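Esterase E25 (Uncultured bacterium, PDB 4Q05) probably hydrolyses ester bonds, working as a dimeric enzyme of the GTSAG motif subfamily of the bacterial hormone-sensitive lipase family. Local coordinates at residues Y55-I58 / S59-T63; V73-T76 / E77-R81; N272-D275 / L276-L280; G329-H332 / G333-A336. One frame throughout, in Å; residues are numbered along the deposited sequence.

Contact 1: residues Y55-I58 / S59-T63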
ATOM      1  N   TYR A  55       3.960  17.606  -4.481  1.00 29.79           N
ATOM      2  CA  TYR A  55       4.607  18.364  -3.422  1.00 28.59           C
ATOM      3  C   TYR A  55       4.087  19.808  -3.389  1.00 36.68           C
ATOM      4  O   TYR A  55       3.772  20.354  -2.324  1.00 32.62           O
ATOM      5  CB  TYR A  55       6.109  18.363  -3.623  1.00 32.74           C
ATOM      6  CG  TYR A  55       6.859  19.111  -2.544  1.00 39.36           C
ATOM      7  CD1 TYR A  55       7.071  20.483  -2.642  1.00 40.75           C
ATOM      8  CD2 TYR A  55       7.358  18.448  -1.427  1.00 34.24           C
ATOM      9  CE1 TYR A  55       7.763  21.178  -1.658  1.00 43.81           C
ATOM     10  CE2 TYR A  55       8.058  19.136  -0.436  1.00 38.19           C
ATOM     11  CZ  TYR A  55       8.251  20.503  -0.559  1.00 45.15           C
ATOM     12  OH  TYR A  55       8.935  21.198   0.411  1.00 42.19           O
ATOM     13  N   ASN A  56       3.988  20.431  -4.555  1.00 33.80           N
ATOM     14  CA  ASN A  56       3.512  21.817  -4.597  1.00 33.53           C
ATOM     15  C   ASN A  56       2.034  21.935  -4.220  1.00 34.28           C
ATOM     16  O   ASN A  56       1.644  22.835  -3.480  1.00 36.70           O
ATOM     17  CB  ASN A  56       3.813  22.455  -5.957  1.00 37.50           C
ATOM     18  CG  ASN A  56       5.300  22.722  -6.149  1.00 49.91           C
ATOM     19  OD1 ASN A  56       6.022  22.964  -5.179  1.00 50.30           O
ATOM     20  ND2 ASN A  56       5.768  22.664  -7.397  1.00 48.07           N
ATOM     21  N   ILE A  57       1.216  21.009  -4.711  1.00 30.63           N
ATOM     22  CA  ILE A  57      -0.183  20.982  -4.316  1.00 32.08           C
ATOM     23  C   ILE A  57      -0.303  20.900  -2.800  1.00 31.60           C
ATOM     24  O   ILE A  57      -1.015  21.681  -2.171  1.00 32.00           O
ATOM     25  CB  ILE A  57      -0.924  19.796  -4.939  1.00 32.03           C
ATOM     26  CG1 ILE A  57      -1.143  20.037  -6.436  1.00 36.47           C
ATOM     27  CG2 ILE A  57      -2.259  19.575  -4.238  1.00 36.59           C
ATOM     28  CD1 ILE A  57      -1.824  18.881  -7.138  1.00 37.49           C
ATOM     29  N   ILE A  58       0.404  19.948  -2.210  1.00 31.41           N
ATOM     30  CA  ILE A  58       0.316  19.738  -0.773  1.00 30.10           C
ATOM     31  C   ILE A  58       0.867  20.937  -0.019  1.00 37.89           C
ATOM     32  O   ILE A  58       0.298  21.374   0.988  1.00 35.67           O
ATOM     33  CB  ILE A  58       1.092  18.475  -0.361  1.00 32.12           C
ATOM     34  CG1 ILE A  58       0.326  17.228  -0.827  1.00 28.74           C
ATOM     35  CG2 ILE A  58       1.320  18.466   1.138  1.00 25.05           C
ATOM     36  CD1 ILE A  58       1.087  15.921  -0.693  1.00 28.08           C
ATOM     37  N   SER A  59       1.988  21.457  -0.508  1.00 33.95           N
ATOM     38  CA  SER A  59       2.648  22.594   0.125  1.00 39.58           C
ATOM     39  C   SER A  59       1.760  23.841   0.132  1.00 43.70           C
ATOM     40  O   SER A  59       1.841  24.663   1.040  1.00 47.93           O
ATOM     41  CB  SER A  59       3.977  22.887  -0.569  1.00 37.47           C
ATOM     42  OG  SER A  59       4.674  23.914   0.105  1.00 57.31           O
ATOM     43  N   LYS A  60       0.904  23.972  -0.876  1.00 38.47           N
ATOM     44  CA  LYS A  60      -0.029  25.099  -0.953  1.00 40.63           C
ATOM     45  C   LYS A  60      -1.361  24.819  -0.254  1.00 43.28           C
ATOM     46  O   LYS A  60      -2.235  25.690  -0.189  1.00 35.70           O
ATOM     47  CB  LYS A  60      -0.283  25.480  -2.413  1.00 43.93           C
ATOM     48  CG  LYS A  60       0.978  25.901  -3.160  1.00 54.07           C
ATOM     49  CD  LYS A  60       1.758  26.963  -2.385  1.00 62.36           C
ATOM     50  CE  LYS A  60       3.043  27.369  -3.114  1.00 72.90           C
ATOM     51  NZ  LYS A  60       3.760  28.504  -2.443  1.00 73.15           N
ATOM     52  N   THR A  61      -1.526  23.603   0.260  1.00 36.89           N
ATOM     53  CA  THR A  61      -2.749  23.255   0.967  1.00 34.10           C
ATOM     54  C   THR A  61      -2.594  23.677   2.419  1.00 36.39           C
ATOM     55  O   THR A  61      -1.574  23.386   3.042  1.00 43.04           O
ATOM     56  CB  THR A  61      -3.041  21.731   0.871  1.00 35.35           C
ATOM     57  OG1 THR A  61      -3.263  21.367  -0.499  1.00 37.70           O
ATOM     58  CG2 THR A  61      -4.269  21.359   1.689  1.00 32.22           C
ATOM     59  N   PRO A  62      -3.589  24.389   2.968  1.00 36.85           N
ATOM     60  CA  PRO A  62      -3.476  24.740   4.387  1.00 36.71           C
ATOM     61  C   PRO A  62      -3.703  23.511   5.245  1.00 39.49           C
ATOM     62  O   PRO A  62      -4.398  22.592   4.802  1.00 35.42           O
ATOM     63  CB  PRO A  62      -4.636  25.720   4.606  1.00 42.93           C
ATOM     64  CG  PRO A  62      -5.054  26.158   3.239  1.00 46.34           C
ATOM     65  CD  PRO A  62      -4.775  24.992   2.342  1.00 39.97           C
ATOM     66  N   THR A  63      -3.136  23.498   6.447  1.00 37.61           N
ATOM     67  CA  THR A  63      -3.423  22.454   7.416  1.00 37.23           C
ATOM     68  C   THR A  63      -4.915  22.147   7.398  1.00 39.51           C
ATOM     69  O   THR A  63      -5.736  23.046   7.565  1.00 40.42           O
ATOM     70  CB  THR A  63      -3.026  22.889   8.834  1.00 42.85           C
ATOM     71  OG1 THR A  63      -1.629  23.216   8.864  1.00 39.97           O
ATOM     72  CG2 THR A  63      -3.313  21.777   9.828  1.00 38.57           C
TER

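Contact 2: residues V73-T76 / E77-R81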
ATOM      1  N   VAL A  73     -23.332  18.807   9.879  1.00 37.53           N
ATOM      2  CA  VAL A  73     -24.106  17.632  10.219  1.00 38.23           C
ATOM      3  C   VAL A  73     -25.573  17.905   9.929  1.00 38.09           C
ATOM      4  O   VAL A  73     -26.336  18.230  10.826  1.00 32.94           O
ATOM      5  CB  VAL A  73     -23.888  17.227  11.692  1.00 38.59           C
ATOM      6  CG1 VAL A  73     -24.662  15.959  12.019  1.00 42.53           C
ATOM      7  CG2 VAL A  73     -22.394  17.030  11.964  1.00 40.22           C
ATOM      8  N   PRO A  74     -25.959  17.781   8.652  1.00 36.55           N
ATOM      9  CA  PRO A  74     -27.357  17.942   8.249  1.00 32.60           C
ATOM     10  C   PRO A  74     -28.226  16.931   8.982  1.00 35.36           C
ATOM     11  O   PRO A  74     -27.831  15.777   9.168  1.00 32.07           O
ATOM     12  CB  PRO A  74     -27.337  17.613   6.748  1.00 32.07           C
ATOM     13  CG  PRO A  74     -25.890  17.735   6.328  1.00 30.69           C
ATOM     14  CD  PRO A  74     -25.092  17.364   7.533  1.00 31.89           C
ATOM     15  N   ARG A  75     -29.405  17.365   9.398  1.00 30.72           N
ATOM     16  CA  ARG A  75     -30.348  16.470  10.051  1.00 35.04           C
ATOM     17  C   ARG A  75     -31.608  16.341   9.212  1.00 34.93           C
ATOM     18  O   ARG A  75     -32.224  15.281   9.168  1.00 36.02           O
ATOM     19  CB  ARG A  75     -30.684  16.958  11.461  1.00 36.25           C
ATOM     20  CG  ARG A  75     -29.657  16.565  12.496  1.00 40.28           C
ATOM     21  CD  ARG A  75     -29.398  17.671  13.506  1.00 46.46           C
ATOM     22  NE  ARG A  75     -30.511  17.891  14.420  1.00 58.82           N
ATOM     23  CZ  ARG A  75     -31.197  19.028  14.510  1.00 65.87           C
ATOM     24  NH1 ARG A  75     -30.887  20.060  13.732  1.00 67.92           N
ATOM     25  NH2 ARG A  75     -32.195  19.131  15.379  1.00 57.07           N
ATOM     26  N   THR A  76     -31.977  17.419   8.527  1.00 28.05           N
ATOM     27  CA  THR A  76     -33.197  17.425   7.741  1.00 30.86           C
ATOM     28  C   THR A  76     -32.857  17.242   6.273  1.00 31.83           C
ATOM     29  O   THR A  76     -31.749  17.538   5.842  1.00 30.82           O
ATOM     30  CB  THR A  76     -33.963  18.754   7.908  1.00 32.60           C
ATOM     31  OG1 THR A  76     -33.262  19.798   7.227  1.00 28.77           O
ATOM     32  CG2 THR A  76     -34.100  19.124   9.393  1.00 31.78           C
ATOM     33  N   GLU A  77     -33.817  16.751   5.510  1.00 26.60           N
ATOM     34  CA  GLU A  77     -33.636  16.594   4.083  1.00 35.10           C
ATOM     35  C   GLU A  77     -33.243  17.935   3.474  1.00 36.02           C
ATOM     36  O   GLU A  77     -32.402  18.007   2.579  1.00 33.21           O
ATOM     37  CB  GLU A  77     -34.932  16.081   3.470  1.00 32.83           C
ATOM     38  CG  GLU A  77     -34.816  15.599   2.057  1.00 46.04           C
ATOM     39  CD  GLU A  77     -36.081  14.890   1.605  1.00 52.97           C
ATOM     40  OE1 GLU A  77     -36.971  14.683   2.465  1.00 48.60           O
ATOM     41  OE2 GLU A  77     -36.183  14.545   0.404  1.00 57.60           O
ATOM     42  N   SER A  78     -33.838  19.004   3.985  1.00 29.27           N
ATOM     43  CA  SER A  78     -33.537  20.336   3.487  1.00 33.35           C
ATOM     44  C   SER A  78     -32.088  20.752   3.801  1.00 32.18           C
ATOM     45  O   SER A  78     -31.402  21.361   2.974  1.00 30.60           O
ATOM     46  CB  SER A  78     -34.543  21.343   4.051  1.00 36.36           C
ATOM     47  OG  SER A  78     -34.230  22.644   3.606  1.00 47.69           O
ATOM     48  N   GLU A  79     -31.618  20.427   4.994  1.00 26.89           N
ATOM     49  CA  GLU A  79     -30.221  20.686   5.331  1.00 33.64           C
ATOM     50  C   GLU A  79     -29.288  19.822   4.480  1.00 33.56           C
ATOM     51  O   GLU A  79     -28.206  20.262   4.091  1.00 30.96           O
ATOM     52  CB  GLU A  79     -29.974  20.452   6.821  1.00 32.57           C
ATOM     53  CG  GLU A  79     -30.604  21.515   7.712  1.00 32.32           C
ATOM     54  CD  GLU A  79     -30.624  21.112   9.171  1.00 36.22           C
ATOM     55  OE1 GLU A  79     -30.409  19.914   9.459  1.00 34.03           O
ATOM     56  OE2 GLU A  79     -30.852  21.995  10.027  1.00 41.37           O
ATOM     57  N   TRP A  80     -29.706  18.594   4.185  1.00 29.13           N
ATOM     58  CA  TRP A  80     -28.914  17.751   3.297  1.00 32.37           C
ATOM     59  C   TRP A  80     -28.787  18.388   1.925  1.00 32.84           C
ATOM     60  O   TRP A  80     -27.683  18.530   1.411  1.00 27.69           O
ATOM     61  CB  TRP A  80     -29.497  16.340   3.182  1.00 27.66           C
ATOM     62  CG  TRP A  80     -28.980  15.452   4.253  1.00 26.62           C
ATOM     63  CD1 TRP A  80     -29.675  14.951   5.307  1.00 30.60           C
ATOM     64  CD2 TRP A  80     -27.630  15.001   4.405  1.00 30.90           C
ATOM     65  NE1 TRP A  80     -28.845  14.184   6.099  1.00 33.95           N
ATOM     66  CE2 TRP A  80     -27.583  14.200   5.567  1.00 30.04           C
ATOM     67  CE3 TRP A  80     -26.456  15.185   3.663  1.00 28.21           C
ATOM     68  CZ2 TRP A  80     -26.408  13.585   6.014  1.00 30.20           C
ATOM     69  CZ3 TRP A  80     -25.283  14.560   4.102  1.00 30.35           C
ATOM     70  CH2 TRP A  80     -25.271  13.778   5.275  1.00 27.53           C
ATOM     71  N   ARG A  81     -29.912  18.775   1.329  1.00 30.12           N
ATOM     72  CA  ARG A  81     -29.878  19.391   0.009  0.52 33.58           C
ATOM     73  C   ARG A  81     -28.928  20.593  -0.008  1.00 31.41           C
ATOM     74  O   ARG A  81     -28.193  20.795  -0.970  1.00 32.04           O
ATOM     75  CB  ARG A  81     -31.286  19.777  -0.458  0.52 36.83           C
ATOM     76  CG  ARG A  81     -32.194  18.570  -0.734  0.52 40.71           C
ATOM     77  CD  ARG A  81     -33.466  18.971  -1.482  0.52 41.26           C
ATOM     78  NE  ARG A  81     -34.325  19.836  -0.677  0.52 43.41           N
ATOM     79  CZ  ARG A  81     -35.306  19.398   0.107  0.52 42.94           C
ATOM     80  NH1 ARG A  81     -35.562  18.099   0.194  0.52 41.38           N
ATOM     81  NH2 ARG A  81     -36.036  20.260   0.804  0.52 45.12           N
TER

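Contact 3: residues N272-D275 / L276-L280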
ATOM      1  N   ASN A 272     -29.312   3.942   6.050  1.00 29.59           N
ATOM      2  CA  ASN A 272     -30.766   3.913   6.171  1.00 23.49           C
ATOM      3  C   ASN A 272     -31.209   2.925   7.257  1.00 26.41           C
ATOM      4  O   ASN A 272     -32.102   2.124   7.034  1.00 30.00           O
ATOM      5  CB  ASN A 272     -31.414   3.553   4.825  1.00 28.35           C
ATOM      6  CG  ASN A 272     -32.886   4.015   4.727  1.00 38.21           C
ATOM      7  OD1 ASN A 272     -33.291   4.993   5.357  1.00 34.64           O
ATOM      8  ND2 ASN A 272     -33.672   3.312   3.926  1.00 36.60           N
ATOM      9  N   GLY A 273     -30.573   2.982   8.423  1.00 27.69           N
ATOM     10  CA  GLY A 273     -30.936   2.098   9.516  1.00 32.19           C
ATOM     11  C   GLY A 273     -30.131   0.802   9.617  1.00 37.33           C
ATOM     12  O   GLY A 273     -30.106   0.172  10.672  1.00 31.67           O
ATOM     13  N   ARG A 274     -29.467   0.399   8.536  1.00 30.71           N
ATOM     14  CA  ARG A 274     -28.628  -0.805   8.569  1.00 27.08           C
ATOM     15  C   ARG A 274     -27.415  -0.601   9.459  1.00 28.47           C
ATOM     16  O   ARG A 274     -26.939   0.517   9.616  1.00 31.05           O
ATOM     17  CB  ARG A 274     -28.153  -1.180   7.159  1.00 26.72           C
ATOM     18  CG  ARG A 274     -29.250  -1.729   6.270  1.00 33.97           C
ATOM     19  CD  ARG A 274     -28.699  -2.176   4.919  1.00 32.92           C
ATOM     20  NE  ARG A 274     -29.761  -2.721   4.083  1.00 40.40           N
ATOM     21  CZ  ARG A 274     -30.247  -3.954   4.206  1.00 43.15           C
ATOM     22  NH1 ARG A 274     -29.755  -4.777   5.128  1.00 42.70           N
ATOM     23  NH2 ARG A 274     -31.222  -4.367   3.406  1.00 42.48           N
ATOM     24  N   ASP A 275     -26.914  -1.689  10.040  1.00 26.80           N
ATOM     25  CA  ASP A 275     -25.662  -1.641  10.781  1.00 30.46           C
ATOM     26  C   ASP A 275     -24.546  -1.235   9.826  1.00 25.11           C
ATOM     27  O   ASP A 275     -24.545  -1.637   8.665  1.00 30.36           O
ATOM     28  CB  ASP A 275     -25.343  -2.999  11.406  1.00 32.00           C
ATOM     29  CG  ASP A 275     -24.168  -2.927  12.355  1.00 44.03           C
ATOM     30  OD1 ASP A 275     -24.380  -2.547  13.532  1.00 53.36           O
ATOM     31  OD2 ASP A 275     -23.030  -3.231  11.928  1.00 41.27           O
ATOM     32  N   LEU A 276     -23.592  -0.452  10.310  1.00 23.63           N
ATOM     33  CA  LEU A 276     -22.560   0.059   9.428  1.00 27.48           C
ATOM     34  C   LEU A 276     -21.604  -1.035   8.945  1.00 31.74           C
ATOM     35  O   LEU A 276     -20.891  -0.836   7.970  1.00 30.21           O
ATOM     36  CB  LEU A 276     -21.805   1.211  10.085  1.00 28.00           C
ATOM     37  CG  LEU A 276     -22.662   2.435  10.412  1.00 25.55           C
ATOM     38  CD1 LEU A 276     -21.779   3.615  10.683  1.00 26.76           C
ATOM     39  CD2 LEU A 276     -23.640   2.740   9.268  1.00 25.18           C
ATOM     40  N   LYS A 277     -21.582  -2.183   9.623  1.00 25.81           N
ATOM     41  CA  LYS A 277     -20.782  -3.322   9.146  1.00 26.06           C
ATOM     42  C   LYS A 277     -21.602  -4.317   8.333  1.00 29.51           C
ATOM     43  O   LYS A 277     -21.097  -5.351   7.905  1.00 28.47           O
ATOM     44  CB  LYS A 277     -20.078  -4.028  10.305  1.00 28.57           C
ATOM     45  CG  LYS A 277     -19.141  -3.112  11.075  1.00 27.68           C
ATOM     46  CD  LYS A 277     -18.358  -3.889  12.118  1.00 34.47           C
ATOM     47  CE  LYS A 277     -17.454  -2.968  12.907  1.00 34.90           C
ATOM     48  NZ  LYS A 277     -16.677  -3.717  13.936  1.00 43.41           N
ATOM     49  N   ASP A 278     -22.871  -4.002   8.110  1.00 25.59           N
ATOM     50  CA  ASP A 278     -23.703  -4.777   7.195  1.00 28.09           C
ATOM     51  C   ASP A 278     -23.023  -4.744   5.820  1.00 28.76           C
ATOM     52  O   ASP A 278     -22.661  -3.678   5.352  1.00 30.25           O
ATOM     53  CB  ASP A 278     -25.094  -4.119   7.138  1.00 28.09           C
ATOM     54  CG  ASP A 278     -26.092  -4.885   6.287  1.00 31.70           C
ATOM     55  OD1 ASP A 278     -25.690  -5.534   5.308  1.00 30.53           O
ATOM     56  OD2 ASP A 278     -27.305  -4.804   6.582  1.00 38.99           O
ATOM     57  N   PRO A 279     -22.832  -5.912   5.174  1.00 28.09           N
ATOM     58  CA  PRO A 279     -22.096  -5.931   3.899  1.00 29.29           C
ATOM     59  C   PRO A 279     -22.780  -5.125   2.816  1.00 31.62           C
ATOM     60  O   PRO A 279     -22.137  -4.757   1.840  1.00 28.38           O
ATOM     61  CB  PRO A 279     -22.093  -7.415   3.501  1.00 31.46           C
ATOM     62  CG  PRO A 279     -22.272  -8.159   4.783  1.00 34.09           C
ATOM     63  CD  PRO A 279     -23.144  -7.271   5.653  1.00 33.47           C
ATOM     64  N   LEU A 280     -24.072  -4.856   2.967  1.00 29.54           N
ATOM     65  CA  LEU A 280     -24.747  -4.028   1.986  1.00 29.96           C
ATOM     66  C   LEU A 280     -24.292  -2.576   2.138  1.00 28.75           C
ATOM     67  O   LEU A 280     -24.294  -1.818   1.173  1.00 32.10           O
ATOM     68  CB  LEU A 280     -26.268  -4.166   2.102  1.00 36.95           C
ATOM     69  CG  LEU A 280     -26.818  -5.552   1.740  1.00 41.52           C
ATOM     70  CD1 LEU A 280     -28.318  -5.640   2.015  1.00 43.58           C
ATOM     71  CD2 LEU A 280     -26.518  -5.887   0.286  1.00 41.36           C
TER
HETATM   72  O   HOH W   1     -28.070  -4.082   9.333  1.00 29.62           O
HETATM   73  O   HOH W   2     -23.464   0.264  13.159  1.00 39.49           O

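Contact 4: residues G329-H332 / G333-A336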
ATOM      1  N   GLY A 329       2.100  10.845  -0.251  1.00 23.44           N
ATOM      2  CA  GLY A 329       1.508  12.174  -0.237  1.00 22.42           C
ATOM      3  C   GLY A 329       0.035  12.234  -0.614  1.00 25.89           C
ATOM      4  O   GLY A 329      -0.657  13.214  -0.329  1.00 23.38           O
ATOM      5  N   ILE A 330      -0.467  11.172  -1.233  1.00 24.10           N
ATOM      6  CA  ILE A 330      -1.820  11.215  -1.774  1.00 23.30           C
ATOM      7  C   ILE A 330      -2.916  10.939  -0.750  1.00 25.98           C
ATOM      8  O   ILE A 330      -2.870   9.933  -0.018  1.00 23.47           O
ATOM      9  CB  ILE A 330      -1.945  10.301  -3.005  1.00 24.27           C
ATOM     10  CG1 ILE A 330      -1.461  11.070  -4.244  1.00 25.79           C
ATOM     11  CG2 ILE A 330      -3.378   9.788  -3.181  1.00 23.58           C
ATOM     12  CD1 ILE A 330      -1.875  10.444  -5.572  1.00 30.50           C
ATOM     13  N   ALA A 331      -3.891  11.850  -0.699  1.00 21.93           N
ATOM     14  CA  ALA A 331      -5.063  11.693   0.151  1.00 23.80           C
ATOM     15  C   ALA A 331      -6.230  11.188  -0.685  1.00 21.36           C
ATOM     16  O   ALA A 331      -6.088  10.972  -1.883  1.00 24.87           O
ATOM     17  CB  ALA A 331      -5.428  13.021   0.810  1.00 22.90           C
ATOM     18  N   HIS A 332      -7.389  11.026  -0.047  1.00 24.38           N
ATOM     19  CA  HIS A 332      -8.590  10.501  -0.696  1.00 22.35           C
ATOM     20  C   HIS A 332      -8.879  11.172  -2.034  1.00 24.77           C
ATOM     21  O   HIS A 332      -9.215  12.342  -2.063  1.00 25.89           O
ATOM     22  CB  HIS A 332      -9.782  10.730   0.222  1.00 25.04           C
ATOM     23  CG  HIS A 332     -11.089  10.277  -0.341  1.00 25.77           C
ATOM     24  ND1 HIS A 332     -11.445   8.945  -0.427  1.00 22.94           N
ATOM     25  CD2 HIS A 332     -12.145  10.983  -0.813  1.00 29.09           C
ATOM     26  CE1 HIS A 332     -12.664   8.855  -0.929  1.00 28.58           C
ATOM     27  NE2 HIS A 332     -13.109  10.076  -1.175  1.00 30.73           N
ATOM     28  N   GLY A 333      -8.759  10.425  -3.126  1.00 24.20           N
ATOM     29  CA  GLY A 333      -9.076  10.940  -4.447  1.00 23.88           C
ATOM     30  C   GLY A 333      -8.013  11.791  -5.124  1.00 28.11           C
ATOM     31  O   GLY A 333      -8.222  12.225  -6.250  1.00 26.48           O
ATOM     32  N   ASP A 334      -6.875  12.020  -4.462  1.00 24.70           N
ATOM     33  CA  ASP A 334      -5.860  12.927  -4.991  1.00 25.01           C
ATOM     34  C   ASP A 334      -5.174  12.395  -6.238  1.00 29.19           C
ATOM     35  O   ASP A 334      -4.407  13.118  -6.875  1.00 32.87           O
ATOM     36  CB  ASP A 334      -4.790  13.242  -3.939  1.00 24.77           C
ATOM     37  CG  ASP A 334      -5.198  14.348  -3.004  1.00 30.52           C
ATOM     38  OD1 ASP A 334      -6.172  15.064  -3.327  1.00 29.19           O
ATOM     39  OD2 ASP A 334      -4.535  14.507  -1.950  1.00 28.93           O
ATOM     40  N   TYR A 335      -5.422  11.130  -6.570  1.00 27.81           N
ATOM     41  CA  TYR A 335      -4.784  10.506  -7.727  1.00 27.39           C
ATOM     42  C   TYR A 335      -5.475  10.943  -9.008  1.00 30.35           C
ATOM     43  O   TYR A 335      -5.014  10.633 -10.100  1.00 30.20           O
ATOM     44  CB  TYR A 335      -4.847   8.980  -7.615  1.00 26.17           C
ATOM     45  CG  TYR A 335      -6.252   8.472  -7.416  1.00 29.86           C
ATOM     46  CD1 TYR A 335      -7.122   8.343  -8.493  1.00 30.51           C
ATOM     47  CD2 TYR A 335      -6.721   8.143  -6.150  1.00 26.10           C
ATOM     48  CE1 TYR A 335      -8.419   7.895  -8.318  1.00 25.64           C
ATOM     49  CE2 TYR A 335      -8.013   7.688  -5.968  1.00 23.44           C
ATOM     50  CZ  TYR A 335      -8.856   7.571  -7.048  1.00 28.16           C
ATOM     51  OH  TYR A 335     -10.144   7.122  -6.865  1.00 32.80           O
ATOM     52  N   ALA A 336      -6.594  11.647  -8.871  1.00 30.45           N
ATOM     53  CA  ALA A 336      -7.394  12.039 -10.027  1.00 28.63           C
ATOM     54  C   ALA A 336      -7.832  13.488  -9.923  1.00 32.48           C
ATOM     55  O   ALA A 336      -8.951  13.830 -10.291  1.00 41.98           O
ATOM     56  CB  ALA A 336      -8.604  11.138 -10.160  1.00 31.94           C
TER
HETATM   57  O   HOH W   3      -2.696  15.070  -0.030  1.00 28.65           O

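Contact 1: residues Y55-I58 / S59-T63
Tyr55 and Ser59 are joined by a regular helical bond, Ser59 N giving its hydrogen to Tyr55 O over 2.8 Å, and the next rung repeats it, with Lys60 N bonded to Asn56 O at 2.9 Å. Lys60 N also makes a weak second bond to Ile57 O. That carbonyl has a stronger donor in the hydroxyl of Thr61, whose OG1 lies 2.8 Å from Ile57 O. The hydroxyl reaches back because OG1 stands beside the backbone N of Thr61 (chi1 -63°), and it arrives from above the carbonyl plane. Thr61 N donates to Ile58 O at 3.0 Å, three residues back, again from well above the plane. Four successive carbonyls, from Tyr55 to Ile58, are therefore satisfied within this short piece of chain, one of them with the help of a side chain.

Side-chain contact is lighter: CE1 of Tyr55 lies 4.3 Å from Ser59 CB, and the Lys60 chain, bent at chi2, brings its CG to 3.2 Å from Asn56 O. An alanine in place of Thr61 would probably cost Ile57 O its side-chain donor, and would also take away a partner of Arg254, whose NH1 makes a weak bond to the same OG1. Outside the turn, Thr61 O accepts from Trp37 NE1 of the second subunit, and Ile58 packs on that same tryptophan. The arrangement is that of a helix C-terminal turn, with i to i+4 bonding giving way to an i to i+3 bond as helix 52-59 runs out against the dimer partner.

Contact 2: residues V73-T76 / E77-R81
Pro74 sets its CB over the face of the Trp80 indole, 3.5 Å from the centroid of the five-membered ring and only 9° off the ring normal. This is a CH-pi contact; CG of the proline extends it toward the six-membered ring, 3.7 Å from Trp80 CE3. The two side chains cross at about a right angle.

Two residues on, Thr76 and Glu79 form a capping box at the start of helix 77-88. The threonine hydroxyl is set between its own backbone N and carbonyl carbon (chi1 72°), which turns OG1 toward the helix, where it accepts from Glu79 N at 2.8 Å. Glu79 answers with an extended side chain directed back at the cap: its OE1 receives Thr76 N at 3.1 Å, from above the carboxylate plane, and Arg75 N at 2.7 Å, nearly along the C-O axis. Arg75 and Glu79 run side by side and point the same way, yet the guanidinium and carboxylate planes are 43° apart and NH1 of Arg75 stays 4.2 Å from Glu79 OE2, too far for a salt bridge. The first helical bond, Trp80 N to Thr76 O at 2.8 Å, completes the cap.

Trp80 also packs against Ala265, Ala266 and Leu269, which joins the capped helix to helix 262-271. One carboxylate oxygen thus satisfies two backbone amides ahead of the helix; its negative charge would probably be stabilised by those N-H groups, the helix N-terminus and the nearby arginine.

Contact 3: residues N272-D275 / L276-L280
The guanidinium of Arg274 is met by two very different groups: a methyl of Leu280 covers one face while the carboxylate of Asp278 binds at its edge. Both partners are brought within reach by the loop that leaves helix 262-271, where a type I beta turn from Asp275 to Asp278 runs into an Asx turn headed by Asp278. Leu280 CD1 stands over the centre of the flat group, 3.4 Å from Arg274 CZ. Asp278 OD2 lies near the guanidinium plane; Arg274 NH1 meets it on the syn side of the carboxylate in a 2.8 Å salt bridge, and the guanidinium and carboxylate planes are almost perpendicular, 87° apart. The arginine chain is extended from CG to NE, with Arg274 CD 3.4 Å from Asp278 OD2. Asp278 divides its oxygens: OD1 accepts from Leu280 N, which closes the Asx turn, while OD2 takes a hydrogen from water 1 as well as from the arginine. That water accepts in turn from Asp275 N, tying the salt bridge to the head of the beta turn.

The turn itself is closed by Asp278 N bonding to Asp275 O at 3.0 Å. Leu276, in its second position, packs on Val267 and Ala271 of the helix. With CG anti to the backbone N (chi1 -171°), the Asp275 carboxylate folds forward over the turn, and its OD2 accepts from Lys277 N at 2.9 Å, from above the carboxylate plane.

Contact 4: residues G329-H332 / G333-A336
This is a buried turn contact in the loop between strand 322-327 and helix 342-358, held by the side chain of Asp334 folding back on Ala331. The backbone closes a type II beta turn, Asp334 N donating to Ala331 O at 2.9 Å. Asp334 OD2 then takes Ala331 N at 3.0 Å, from above the carboxylate plane, and a water bridges the same oxygen to Gly329 O. At the turn's corner Gly333 has a positive phi of 81°, and a CB there would clash with His332 O.

The loop after the last strand is where alpha/beta hydrolases carry the histidine of the catalytic triad, and His332 is probably that residue: it touches the likely nucleophile elbow and Asp302, while its ND1 bonds to Thr234 OG1. Across the turn the side chains of Ile330 and Asp334 run alongside in opposite senses, CG2 of the isoleucine 3.8 Å from Asp334 CB. Asp334 OD1 makes a salt bridge with Arg254; a leucine in its place would probably leave both that arginine and Ala331 N without their carboxylate mate. Ile330 CD1 ends 3.6 Å from Tyr335 CA, and Tyr335 OH bonds to Glu152.

How the contacts relate
Along the chain the contacts follow one another in series, from contact 1 to contact 4, yet in space they fall into two pairs. Contacts 1 and 4 have centres 12 Å apart and touch, Ile58 CD1 lying 3.2 Å from Gly329 O; Arg254 reaches both, by a weak hydrogen bond to Thr61 and a salt bridge to Asp334. This links a helix end that meets the second subunit to the loop carrying the probable catalytic histidine. Contacts 2 and 3 do not touch, their nearest atoms being about 10 Å apart, but share helix 262-271: Trp80 packs on it and 272-280 follows it. Between the pairs the centres lie about 27 to 36 Å apart.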